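Local coordinates for mandelate racemase/muconate lactonizing enzyme family protein (Roseovarius sp. TM1035, PDB 3T9P) that is of unestablished substrate but probably acts as an enolase-superfamily isomerase of the mandelate racemase and muconate lactonizing enzyme type, at residues G175-E180 against S208-A213; R214-G219 against A243-A248; G347-D352 against V371-T376. All blocks are in the same frame, centred on the assembly; numbering follows the deposited sequence.

Contacts 1 and 2 are neighbours on one side of the chain, their centres about 12 Å apart, and both use helix 212-224: contact 1 grips the N-cap residue at its start and contact 2 packs its flank against helix 239-248. Contact 3 lies beyond the chain's centre, about 39 Å from contact 1 centre to centre. All three are partly buried, contact 3 with the largest share of exposed residues. Their chemistry follows their place. Contact 1 joins two loops through polar bonds to a carboxylate and the backbone, contact 2 is apolar in its side chains, between helices, and contact 3 combines a single antiparallel bridge with leucine and phenylalanine packing.

Contact 1 (G175-E180 against S208-A213); sequences GRDHDE and SCYSPA
Asp177 reaches across to Ser211 and takes hold of it at two points. Ser211 OG donates to Asp177 OD2 at 2.8 Å, using the syn lone pair of that oxygen, while Ser211 N donates to Asp177 OD1 at 2.9 Å from above the carboxylate plane, 38° out of it. The serine can offer both groups to one carboxylate because its OG sits between its own backbone N and carbonyl carbon (chi1 59°), on the same side as the N-H. OD1 does a second job: it lies in the plane of the Tyr210 ring, at the edge, 3.4 Å from Tyr210 CD1. One face of that ring is covered by Cys209 CB, so the tyrosine turns a flank to the aspartate and a face to its own neighbour. Behind the side chains the backbones are tied as well, Asp177 N donating to Cys209 O at 2.8 Å. Cys209 SG comes within 3.3 Å of His178 O. A water accepts from Arg176 N and donates to Ser208 O, adding a solvent-mediated link. The Gly175-His178 turn is type I', closed by His178 N to Gly175 O, and it presents Asp177 to Ser211. With an alanine here in place of the aspartate, Ser211 N and OG would probably lose their shared carboxylate, and the first turn of the helix its tie to the 175-180 loop. The Arg176 guanidinium forms salt bridges with Glu90 and Asp83 of the second subunit. Ser211 is the N-cap of helix 212-224, and the two loops follow the adjacent parallel strands 165-169 and 201-205; this is a link between neighbouring beta-alpha loops at the C-terminal end of an enolase-type barrel.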
ATOM      1  N   GLY A 175      10.077   9.443 -15.513  1.00 21.74           N
ATOM      2  CA  GLY A 175      10.596   9.437 -16.865  1.00 20.43           C
ATOM      3  C   GLY A 175      11.917   8.730 -17.103  1.00 19.12           C
ATOM      4  O   GLY A 175      12.357   8.771 -18.251  1.00 18.35           O
ATOM      5  N   ARG A 176      12.576   8.193 -16.053  1.00 18.51           N
ATOM      6  CA  ARG A 176      13.899   7.548 -16.137  1.00 19.59           C
ATOM      7  C   ARG A 176      14.906   8.456 -16.924  1.00 21.76           C
ATOM      8  O   ARG A 176      15.558   8.051 -17.947  1.00 20.26           O
ATOM      9  CB  ARG A 176      13.818   6.171 -16.804  1.00 21.34           C
ATOM     10  CG  ARG A 176      12.802   5.215 -16.033  1.00 19.95           C
ATOM     11  CD  ARG A 176      12.881   3.830 -16.735  1.00 26.16           C
ATOM     12  NE  ARG A 176      11.973   2.893 -16.069  1.00 25.08           N
ATOM     13  CZ  ARG A 176      11.939   1.591 -16.366  1.00 32.09           C
ATOM     14  NH1 ARG A 176      12.759   1.080 -17.327  1.00 21.92           N
ATOM     15  NH2 ARG A 176      11.098   0.806 -15.717  1.00 30.44           N
ATOM     16  N   ASP A 177      14.997   9.692 -16.459  1.00 21.44           N
ATOM     17  CA  ASP A 177      15.896  10.665 -17.090  1.00 22.12           C
ATOM     18  C   ASP A 177      15.516  11.217 -18.426  1.00 23.12           C
ATOM     19  O   ASP A 177      16.215  12.088 -18.938  1.00 23.82           O
ATOM     20  CB  ASP A 177      17.338  10.165 -17.136  1.00 22.48           C
ATOM     21  CG  ASP A 177      18.039  10.411 -15.848  1.00 21.84           C
ATOM     22  OD1 ASP A 177      17.609  11.264 -15.015  1.00 24.99           O
ATOM     23  OD2 ASP A 177      19.072   9.825 -15.597  1.00 19.29           O
ATOM     24  N   HIS A 178      14.376  10.834 -18.978  1.00 21.11           N
ATOM     25  CA  HIS A 178      13.936  11.425 -20.231  1.00 23.33           C
ATOM     26  C   HIS A 178      13.037  12.606 -19.932  1.00 22.84           C
ATOM     27  O   HIS A 178      12.194  12.494 -19.079  1.00 24.67           O
ATOM     28  CB  HIS A 178      13.105  10.399 -21.056  1.00 24.41           C
ATOM     29  CG  HIS A 178      13.915   9.226 -21.536  1.00 32.48           C
ATOM     30  ND1 HIS A 178      14.837   9.329 -22.569  1.00 35.29           N
ATOM     31  CD2 HIS A 178      13.992   7.944 -21.086  1.00 34.17           C
ATOM     32  CE1 HIS A 178      15.440   8.159 -22.731  1.00 35.86           C
ATOM     33  NE2 HIS A 178      14.947   7.305 -21.848  1.00 36.04           N
ATOM     34  N   ASP A 179      13.149  13.684 -20.672  1.00 22.49           N
ATOM     35  CA  ASP A 179      12.298  14.862 -20.546  1.00 20.86           C
ATOM     36  C   ASP A 179      10.941  14.644 -21.204  1.00 21.84           C
ATOM     37  O   ASP A 179      10.767  13.655 -21.921  1.00 20.57           O
ATOM     38  CB  ASP A 179      13.016  16.021 -21.228  1.00 22.29           C
ATOM     39  CG  ASP A 179      12.702  17.381 -20.570  1.00 23.11           C
ATOM     40  OD1 ASP A 179      11.749  17.435 -19.782  1.00 23.80           O
ATOM     41  OD2 ASP A 179      13.365  18.392 -20.894  1.00 26.32           O
ATOM     42  N   GLU A 180       9.982  15.526 -20.952  1.00 20.92           N
ATOM     43  CA  GLU A 180       8.696  15.506 -21.655  1.00 24.00           C
ATOM     44  C   GLU A 180       8.863  15.567 -23.194  1.00 26.66           C
ATOM     45  O   GLU A 180       8.210  14.848 -23.905  1.00 26.40           O
ATOM     46  CB  GLU A 180       7.787  16.660 -21.249  1.00 23.69           C
ATOM     47  CG  GLU A 180       6.321  16.502 -21.757  1.00 23.05           C
ATOM     48  CD  GLU A 180       5.552  15.326 -21.020  1.00 25.91           C
ATOM     49  OE1 GLU A 180       6.088  14.626 -20.116  1.00 25.29           O
ATOM     50  OE2 GLU A 180       4.376  15.139 -21.302  1.00 26.35           O
ATOM     51  N   SER A 208       9.629  12.325  -9.875  1.00 12.36           N
ATOM     52  CA  SER A 208      10.342  11.056  -9.881  1.00 16.06           C
ATOM     53  C   SER A 208      11.171  10.821 -11.138  1.00 14.98           C
ATOM     54  O   SER A 208      11.515   9.670 -11.455  1.00 15.27           O
ATOM     55  CB  SER A 208       9.419   9.817  -9.594  1.00 16.94           C
ATOM     56  OG  SER A 208       8.947   9.740  -8.244  1.00 17.55           O
ATOM     57  N   CYS A 209      11.370  11.851 -11.940  1.00 16.92           N
ATOM     58  CA  CYS A 209      12.032  11.656 -13.224  1.00 16.35           C
ATOM     59  C   CYS A 209      13.510  11.193 -13.138  1.00 17.76           C
ATOM     60  O   CYS A 209      13.946  10.312 -13.922  1.00 17.40           O
ATOM     61  CB  CYS A 209      12.013  12.971 -14.024  1.00 15.87           C
ATOM     62  SG  CYS A 209      12.648  12.803 -15.791  1.00 19.72           S
ATOM     63  N   TYR A 210      14.316  11.841 -12.291  1.00 17.75           N
ATOM     64  CA  TYR A 210      15.765  11.840 -12.540  1.00 16.96           C
ATOM     65  C   TYR A 210      16.589  10.891 -11.724  1.00 18.13           C
ATOM     66  O   TYR A 210      16.290  10.630 -10.561  1.00 19.73           O
ATOM     67  CB  TYR A 210      16.343  13.247 -12.268  1.00 17.67           C
ATOM     68  CG  TYR A 210      15.768  14.284 -13.107  1.00 17.51           C
ATOM     69  CD1 TYR A 210      16.052  14.295 -14.489  1.00 18.73           C
ATOM     70  CD2 TYR A 210      14.961  15.255 -12.589  1.00 14.82           C
ATOM     71  CE1 TYR A 210      15.523  15.272 -15.283  1.00 22.62           C
ATOM     72  CE2 TYR A 210      14.407  16.252 -13.402  1.00 14.74           C
ATOM     73  CZ  TYR A 210      14.714  16.265 -14.741  1.00 18.62           C
ATOM     74  OH  TYR A 210      14.226  17.261 -15.599  1.00 17.78           O
ATOM     75  N   SER A 211      17.748  10.484 -12.259  1.00 18.52           N
ATOM     76  CA  SER A 211      18.770   9.843 -11.431  1.00 19.20           C
ATOM     77  C   SER A 211      19.473  10.984 -10.629  1.00 20.31           C
ATOM     78  O   SER A 211      19.364  12.130 -11.008  1.00 19.32           O
ATOM     79  CB  SER A 211      19.840   9.120 -12.313  1.00 20.82           C
ATOM     80  OG  SER A 211      20.423  10.120 -13.147  1.00 24.12           O
ATOM     81  N   PRO A 212      20.190  10.666  -9.535  1.00 20.54           N
ATOM     82  CA  PRO A 212      20.728  11.802  -8.755  1.00 21.26           C
ATOM     83  C   PRO A 212      21.680  12.748  -9.537  1.00 21.42           C
ATOM     84  O   PRO A 212      21.584  13.966  -9.374  1.00 20.01           O
ATOM     85  CB  PRO A 212      21.446  11.144  -7.605  1.00 19.98           C
ATOM     86  CG  PRO A 212      20.983   9.748  -7.572  1.00 22.46           C
ATOM     87  CD  PRO A 212      20.523   9.381  -8.924  1.00 22.23           C
ATOM     88  N   ALA A 213      22.590  12.189 -10.346  1.00 22.60           N
ATOM     89  CA  ALA A 213      23.506  12.996 -11.204  1.00 22.32           C
ATOM     90  C   ALA A 213      22.787  13.971 -12.097  1.00 21.65           C
ATOM     91  O   ALA A 213      23.116  15.181 -12.135  1.00 19.63           O
ATOM     92  CB  ALA A 213      24.457  12.016 -12.087  1.00 22.46           C
TER
HETATM   93  O   HOH W   1      12.344   7.711 -13.175  1.00 20.14           O

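Contact 2 (R214-G219 against A243-A248); sequences RAIEVG and AAVRAA
Two successive outer helices of the enolase-type beta/alpha barrel, 212-224 and 239-248, meet here through Ala215 and Ile216 on one and Val245 and Ala248 on the other. Over these segments their axes come within 9.5 Å and run in roughly the same direction, with a crossing angle of -33°. No hydrogen bond passes between them; the joint rests on apolar side chains, with one methyl also against a backbone carbonyl. On the inner side Val245 CG2 meets Ala215 CB at 3.6 Å, and Ala215, with only a methyl to offer, lets the valine branch come close to its helix. On the outer side Ile216 does the reaching. Its CG1 is anti to the carbonyl carbon (chi1 -65°) and the chain then runs on extended, which carries CD1 to Ala248 CB at 3.5 Å and to within 3.8 Å of Ala244 O. Its CG1 rests 4.1 Å from Val245 CA, so the isoleucine lies against the helix among Ala244, Val245 and Ala248. The CG2 branch, anti to the backbone N, only grazes Ala248 CB. The charged residues look elsewhere: Arg214 NH1 bonds Glu217 OE1 at 2.9 Å, a salt bridge one turn along its own helix, and one face of its guanidinium is covered by Val218 CG2. Arg214 also bridges to Glu186 of helix 184-196, tying 212-224 to its other neighbour, and Arg246 pairs with Asp275. Between the two helices the chain runs through strand 229-231; below them Ala215 and Val218 pack on Tyr210, while Val245 settles on Cys234 and on Val253 of strand 252-255, so the interface closes over the barrel wall.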
ATOM      1  N   ARG A 214      21.772  13.505 -12.829  1.00 19.11           N
ATOM      2  CA  ARG A 214      20.995  14.430 -13.636  1.00 19.68           C
ATOM      3  C   ARG A 214      20.152  15.472 -12.804  1.00 19.13           C
ATOM      4  O   ARG A 214      19.957  16.643 -13.243  1.00 16.69           O
ATOM      5  CB  ARG A 214      20.116  13.615 -14.580  1.00 19.76           C
ATOM      6  CG  ARG A 214      19.370  14.366 -15.612  1.00 26.41           C
ATOM      7  CD  ARG A 214      20.195  14.813 -16.928  1.00 31.04           C
ATOM      8  NE  ARG A 214      19.244  15.694 -17.630  1.00 34.01           N
ATOM      9  CZ  ARG A 214      19.426  16.982 -17.798  1.00 35.00           C
ATOM     10  NH1 ARG A 214      20.575  17.520 -17.362  1.00 31.18           N
ATOM     11  NH2 ARG A 214      18.484  17.702 -18.420  1.00 35.69           N
ATOM     12  N   ALA A 215      19.601  15.009 -11.669  1.00 17.01           N
ATOM     13  CA  ALA A 215      18.727  15.912 -10.841  1.00 18.34           C
ATOM     14  C   ALA A 215      19.636  17.065 -10.289  1.00 19.10           C
ATOM     15  O   ALA A 215      19.189  18.232 -10.146  1.00 17.98           O
ATOM     16  CB  ALA A 215      18.122  15.128  -9.659  1.00 16.25           C
ATOM     17  N   ILE A 216      20.908  16.705 -10.019  1.00 18.71           N
ATOM     18  CA  ILE A 216      21.893  17.742  -9.546  1.00 19.20           C
ATOM     19  C   ILE A 216      22.203  18.695 -10.692  1.00 18.96           C
ATOM     20  O   ILE A 216      22.146  19.917 -10.518  1.00 18.35           O
ATOM     21  CB  ILE A 216      23.132  17.093  -8.849  1.00 17.68           C
ATOM     22  CG1 ILE A 216      22.697  16.386  -7.553  1.00 21.31           C
ATOM     23  CG2 ILE A 216      24.289  18.173  -8.522  1.00 19.41           C
ATOM     24  CD1 ILE A 216      23.734  15.401  -6.848  1.00 18.68           C
ATOM     25  N   GLU A 217      22.438  18.170 -11.885  1.00 19.47           N
ATOM     26  CA  GLU A 217      22.538  19.060 -13.058  1.00 20.81           C
ATOM     27  C   GLU A 217      21.359  20.000 -13.189  1.00 19.47           C
ATOM     28  O   GLU A 217      21.515  21.234 -13.318  1.00 19.50           O
ATOM     29  CB  GLU A 217      22.703  18.285 -14.374  1.00 22.55           C
ATOM     30  CG  GLU A 217      24.062  17.632 -14.617  1.00 27.14           C
ATOM     31  CD  GLU A 217      24.048  16.605 -15.816  1.00 36.91           C
ATOM     32  OE1 GLU A 217      23.257  16.712 -16.798  1.00 30.56           O
ATOM     33  OE2 GLU A 217      24.874  15.660 -15.742  1.00 42.29           O
ATOM     34  N   VAL A 218      20.145  19.457 -13.178  1.00 17.58           N
ATOM     35  CA  VAL A 218      18.995  20.262 -13.455  1.00 17.58           C
ATOM     36  C   VAL A 218      18.908  21.256 -12.280  1.00 16.73           C
ATOM     37  O   VAL A 218      18.531  22.404 -12.438  1.00 15.88           O
ATOM     38  CB  VAL A 218      17.679  19.339 -13.602  1.00 16.60           C
ATOM     39  CG1 VAL A 218      16.358  20.155 -13.344  1.00 18.33           C
ATOM     40  CG2 VAL A 218      17.649  18.578 -14.996  1.00 19.32           C
ATOM     41  N   GLY A 219      19.233  20.743 -11.096  1.00 18.30           N
ATOM     42  CA  GLY A 219      19.080  21.559  -9.826  1.00 18.25           C
ATOM     43  C   GLY A 219      20.033  22.798  -9.832  1.00 20.62           C
ATOM     44  O   GLY A 219      19.679  23.847  -9.350  1.00 19.41           O
ATOM     45  N   ALA A 243      18.314  11.779  -1.123  1.00 17.12           N
ATOM     46  CA  ALA A 243      19.210  12.314  -0.119  1.00 17.96           C
ATOM     47  C   ALA A 243      20.480  12.849  -0.773  1.00 20.72           C
ATOM     48  O   ALA A 243      20.958  13.847  -0.402  1.00 21.51           O
ATOM     49  CB  ALA A 243      19.525  11.306   0.887  1.00 18.83           C
ATOM     50  N   ALA A 244      21.001  12.154  -1.750  1.00 19.18           N
ATOM     51  CA  ALA A 244      22.173  12.653  -2.535  1.00 21.68           C
ATOM     52  C   ALA A 244      21.942  14.005  -3.184  1.00 21.00           C
ATOM     53  O   ALA A 244      22.845  14.887  -3.165  1.00 19.83           O
ATOM     54  CB  ALA A 244      22.664  11.606  -3.625  1.00 19.58           C
ATOM     55  N   VAL A 245      20.742  14.214  -3.728  1.00 19.40           N
ATOM     56  CA  VAL A 245      20.382  15.469  -4.342  1.00 19.21           C
ATOM     57  C   VAL A 245      20.258  16.575  -3.283  1.00 18.51           C
ATOM     58  O   VAL A 245      20.712  17.713  -3.538  1.00 19.03           O
ATOM     59  CB  VAL A 245      18.976  15.348  -5.127  1.00 19.28           C
ATOM     60  CG1 VAL A 245      18.562  16.664  -5.737  1.00 17.59           C
ATOM     61  CG2 VAL A 245      19.090  14.260  -6.255  1.00 17.68           C
ATOM     62  N   ARG A 246      19.535  16.287  -2.205  1.00 16.59           N
ATOM     63  CA  ARG A 246      19.402  17.196  -1.089  1.00 20.17           C
ATOM     64  C   ARG A 246      20.795  17.596  -0.509  1.00 21.42           C
ATOM     65  O   ARG A 246      21.046  18.797  -0.143  1.00 21.67           O
ATOM     66  CB  ARG A 246      18.670  16.545   0.058  1.00 18.43           C
ATOM     67  CG  ARG A 246      18.360  17.579   1.171  1.00 22.66           C
ATOM     68  CD  ARG A 246      18.271  16.823   2.526  1.00 23.82           C
ATOM     69  NE  ARG A 246      17.894  17.706   3.578  1.00 24.26           N
ATOM     70  CZ  ARG A 246      17.875  17.373   4.861  1.00 28.85           C
ATOM     71  NH1 ARG A 246      18.162  16.135   5.243  1.00 33.79           N
ATOM     72  NH2 ARG A 246      17.575  18.284   5.768  1.00 30.37           N
ATOM     73  N   ALA A 247      21.687  16.615  -0.448  1.00 21.23           N
ATOM     74  CA  ALA A 247      23.058  16.956   0.047  1.00 23.04           C
ATOM     75  C   ALA A 247      23.883  17.900  -0.871  1.00 23.29           C
ATOM     76  O   ALA A 247      24.622  18.792  -0.402  1.00 24.94           O
ATOM     77  CB  ALA A 247      23.840  15.672   0.401  1.00 21.25           C
ATOM     78  N   ALA A 248      23.708  17.784  -2.162  1.00 22.85           N
ATOM     79  CA  ALA A 248      24.444  18.584  -3.115  1.00 23.12           C
ATOM     80  C   ALA A 248      23.803  19.943  -3.448  1.00 22.47           C
ATOM     81  O   ALA A 248      24.508  20.854  -3.916  1.00 23.56           O
ATOM     82  CB  ALA A 248      24.719  17.767  -4.402  1.00 23.76           C
TER

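Contact 3 (G347-D352 against V371-T376); sequences GLFLGD and VEISPT
Leu350 and Phe349 face Glu372 and Ile373 across a single antiparallel bridge. Two backbone hydrogen bonds make it: Leu350 N donates to Glu372 O at 2.9 Å, and Ser374 N donates to Leu348 O at the same 2.9 Å. Phe349 and Ile373 are thus a non-hydrogen-bonded pair, where Phe349 CA and Ile373 CA each make a CA-H...O contact, to Glu372 O and Leu348 O. A water continues the link between the backbones, donating to Leu350 O and accepting from Glu372 N.

Apolar contacts flank this bridge. Phe349 CE1 approaches Ile373 CG1 at 3.9 Å, the isoleucine lying at the ring edge, and Val371 CG2 meets the same ring corner at 4.1 Å; Leu348 CB covers one ring face. On the other flank Leu350 CD1 sits over the flat face of the Glu372 carboxylate, 3.5 Å from Glu372 CD, where Glu372's extended chain has laid it. The same Leu350 CD1 meets Pro375 CD at 4.0 Å.

The remaining polar bond caps a helix: Ser374 OG accepts from Thr376 N at 3.0 Å. Packing of Phe349 and Val371 on Leu313 joins both segments to helix 313-322. N-capped helix 375-379 then leads into strand 382-387, which adds to the N-terminal antiparallel sheet; this is the C-terminal return from barrel to capping domain of the enolase superfamily.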
ATOM      1  N   GLY A 347     -18.683  22.151  -9.902  1.00 25.29           N
ATOM      2  CA  GLY A 347     -19.958  21.858  -9.268  1.00 24.14           C
ATOM      3  C   GLY A 347     -19.908  20.928  -8.060  1.00 23.38           C
ATOM      4  O   GLY A 347     -20.969  20.489  -7.596  1.00 25.08           O
ATOM      5  N   LEU A 348     -18.720  20.640  -7.489  1.00 21.26           N
ATOM      6  CA  LEU A 348     -18.722  19.827  -6.279  1.00 18.88           C
ATOM      7  C   LEU A 348     -19.319  20.573  -5.132  1.00 19.35           C
ATOM      8  O   LEU A 348     -20.126  19.961  -4.376  1.00 20.26           O
ATOM      9  CB  LEU A 348     -17.298  19.350  -5.881  1.00 19.37           C
ATOM     10  CG  LEU A 348     -16.599  18.524  -6.904  1.00 14.24           C
ATOM     11  CD1 LEU A 348     -15.138  18.245  -6.404  1.00 19.19           C
ATOM     12  CD2 LEU A 348     -17.367  17.259  -7.265  1.00 14.99           C
ATOM     13  N   PHE A 349     -18.956  21.873  -4.986  1.00 17.03           N
ATOM     14  CA  PHE A 349     -19.344  22.613  -3.799  1.00 17.64           C
ATOM     15  C   PHE A 349     -20.221  23.833  -4.212  1.00 19.28           C
ATOM     16  O   PHE A 349     -20.060  24.345  -5.314  1.00 19.69           O
ATOM     17  CB  PHE A 349     -18.059  23.123  -3.102  1.00 15.61           C
ATOM     18  CG  PHE A 349     -17.123  21.987  -2.785  1.00 13.36           C
ATOM     19  CD1 PHE A 349     -17.516  20.999  -1.898  1.00 17.36           C
ATOM     20  CD2 PHE A 349     -15.852  21.898  -3.408  1.00 14.86           C
ATOM     21  CE1 PHE A 349     -16.645  19.870  -1.568  1.00 20.01           C
ATOM     22  CE2 PHE A 349     -14.959  20.808  -3.062  1.00 16.01           C
ATOM     23  CZ  PHE A 349     -15.399  19.784  -2.160  1.00 20.84           C
ATOM     24  N   LEU A 350     -21.081  24.285  -3.318  1.00 18.92           N
ATOM     25  CA  LEU A 350     -21.834  25.532  -3.520  1.00 19.92           C
ATOM     26  C   LEU A 350     -20.993  26.718  -3.050  1.00 23.32           C
ATOM     27  O   LEU A 350     -20.050  26.537  -2.223  1.00 23.34           O
ATOM     28  CB  LEU A 350     -23.136  25.477  -2.703  1.00 18.52           C
ATOM     29  CG  LEU A 350     -24.118  24.363  -3.144  1.00 18.61           C
ATOM     30  CD1 LEU A 350     -25.330  24.162  -2.259  1.00 20.57           C
ATOM     31  CD2 LEU A 350     -24.490  24.491  -4.619  1.00 21.18           C
ATOM     32  N   GLY A 351     -21.275  27.919  -3.575  1.00 22.59           N
ATOM     33  CA  GLY A 351     -20.515  29.120  -3.135  1.00 23.28           C
ATOM     34  C   GLY A 351     -19.069  29.195  -3.691  1.00 23.68           C
ATOM     35  O   GLY A 351     -18.729  28.728  -4.743  1.00 24.66           O
ATOM     36  N   ASP A 352     -18.162  29.779  -2.985  1.00 23.25           N
ATOM     37  CA  ASP A 352     -16.889  29.942  -3.627  1.00 23.86           C
ATOM     38  C   ASP A 352     -15.851  29.684  -2.517  1.00 22.20           C
ATOM     39  O   ASP A 352     -15.132  30.581  -2.101  1.00 24.23           O
ATOM     40  CB  ASP A 352     -16.827  31.391  -4.112  1.00 26.15           C
ATOM     41  CG  ASP A 352     -15.667  31.641  -5.030  1.00 29.09           C
ATOM     42  OD1 ASP A 352     -15.078  30.669  -5.546  1.00 36.41           O
ATOM     43  OD2 ASP A 352     -15.328  32.816  -5.229  1.00 30.98           O
ATOM     44  N   VAL A 371     -17.823  23.907   4.120  1.00 20.31           N
ATOM     45  CA  VAL A 371     -18.071  23.807   2.690  1.00 21.57           C
ATOM     46  C   VAL A 371     -19.400  23.098   2.584  1.00 21.52           C
ATOM     47  O   VAL A 371     -19.733  22.332   3.480  1.00 22.25           O
ATOM     48  CB  VAL A 371     -16.994  23.012   1.829  1.00 22.89           C
ATOM     49  CG1 VAL A 371     -15.595  23.679   1.808  1.00 23.44           C
ATOM     50  CG2 VAL A 371     -16.920  21.523   2.155  1.00 23.00           C
ATOM     51  N   GLU A 372     -20.141  23.335   1.516  1.00 20.50           N
ATOM     52  CA  GLU A 372     -21.423  22.641   1.336  1.00 21.56           C
ATOM     53  C   GLU A 372     -21.373  21.925   0.001  1.00 22.04           C
ATOM     54  O   GLU A 372     -21.122  22.556  -1.050  1.00 19.68           O
ATOM     55  CB  GLU A 372     -22.593  23.645   1.428  1.00 24.44           C
ATOM     56  CG  GLU A 372     -23.973  22.892   1.479  1.00 32.03           C
ATOM     57  CD  GLU A 372     -25.167  23.869   1.250  1.00 41.89           C
ATOM     58  OE1 GLU A 372     -24.946  25.141   1.149  1.00 40.34           O
ATOM     59  OE2 GLU A 372     -26.313  23.322   1.142  1.00 44.52           O
ATOM     60  N   ILE A 373     -21.505  20.592   0.037  1.00 20.67           N
ATOM     61  CA  ILE A 373     -21.432  19.806  -1.196  1.00 19.51           C
ATOM     62  C   ILE A 373     -22.779  20.025  -1.853  1.00 21.12           C
ATOM     63  O   ILE A 373     -23.830  19.891  -1.199  1.00 22.77           O
ATOM     64  CB  ILE A 373     -21.207  18.258  -0.917  1.00 19.07           C
ATOM     65  CG1 ILE A 373     -19.807  18.058  -0.295  1.00 17.20           C
ATOM     66  CG2 ILE A 373     -21.359  17.412  -2.152  1.00 16.52           C
ATOM     67  CD1 ILE A 373     -19.885  17.045   0.731  1.00 22.10           C
ATOM     68  N   SER A 374     -22.767  20.219  -3.148  1.00 20.62           N
ATOM     69  CA  SER A 374     -24.024  20.429  -3.829  1.00 21.94           C
ATOM     70  C   SER A 374     -24.905  19.182  -3.855  1.00 20.99           C
ATOM     71  O   SER A 374     -24.468  18.155  -4.312  1.00 19.67           O
ATOM     72  CB  SER A 374     -23.808  20.807  -5.290  1.00 21.47           C
ATOM     73  OG  SER A 374     -25.145  21.038  -5.853  1.00 25.12           O
ATOM     74  N   PRO A 375     -26.198  19.327  -3.480  1.00 22.43           N
ATOM     75  CA  PRO A 375     -27.133  18.226  -3.698  1.00 21.67           C
ATOM     76  C   PRO A 375     -27.281  17.857  -5.193  1.00 17.65           C
ATOM     77  O   PRO A 375     -27.663  16.769  -5.454  1.00 17.58           O
ATOM     78  CB  PRO A 375     -28.485  18.772  -3.119  1.00 22.83           C
ATOM     79  CG  PRO A 375     -28.026  19.772  -2.061  1.00 26.08           C
ATOM     80  CD  PRO A 375     -26.826  20.467  -2.771  1.00 20.53           C
ATOM     81  N   THR A 376     -27.012  18.721  -6.166  1.00 18.29           N
ATOM     82  CA  THR A 376     -27.058  18.283  -7.577  1.00 17.63           C
ATOM     83  C   THR A 376     -26.046  17.154  -7.879  1.00 19.15           C
ATOM     84  O   THR A 376     -26.289  16.130  -8.578  1.00 12.69           O
ATOM     85  CB  THR A 376     -26.769  19.469  -8.544  1.00 20.08           C
ATOM     86  OG1 THR A 376     -27.660  20.591  -8.226  1.00 25.40           O
ATOM     87  CG2 THR A 376     -26.876  19.104 -10.115  1.00 19.22           C
TER
HETATM   88  O   HOH W   2     -19.026  25.465  -0.128  1.00 19.41           O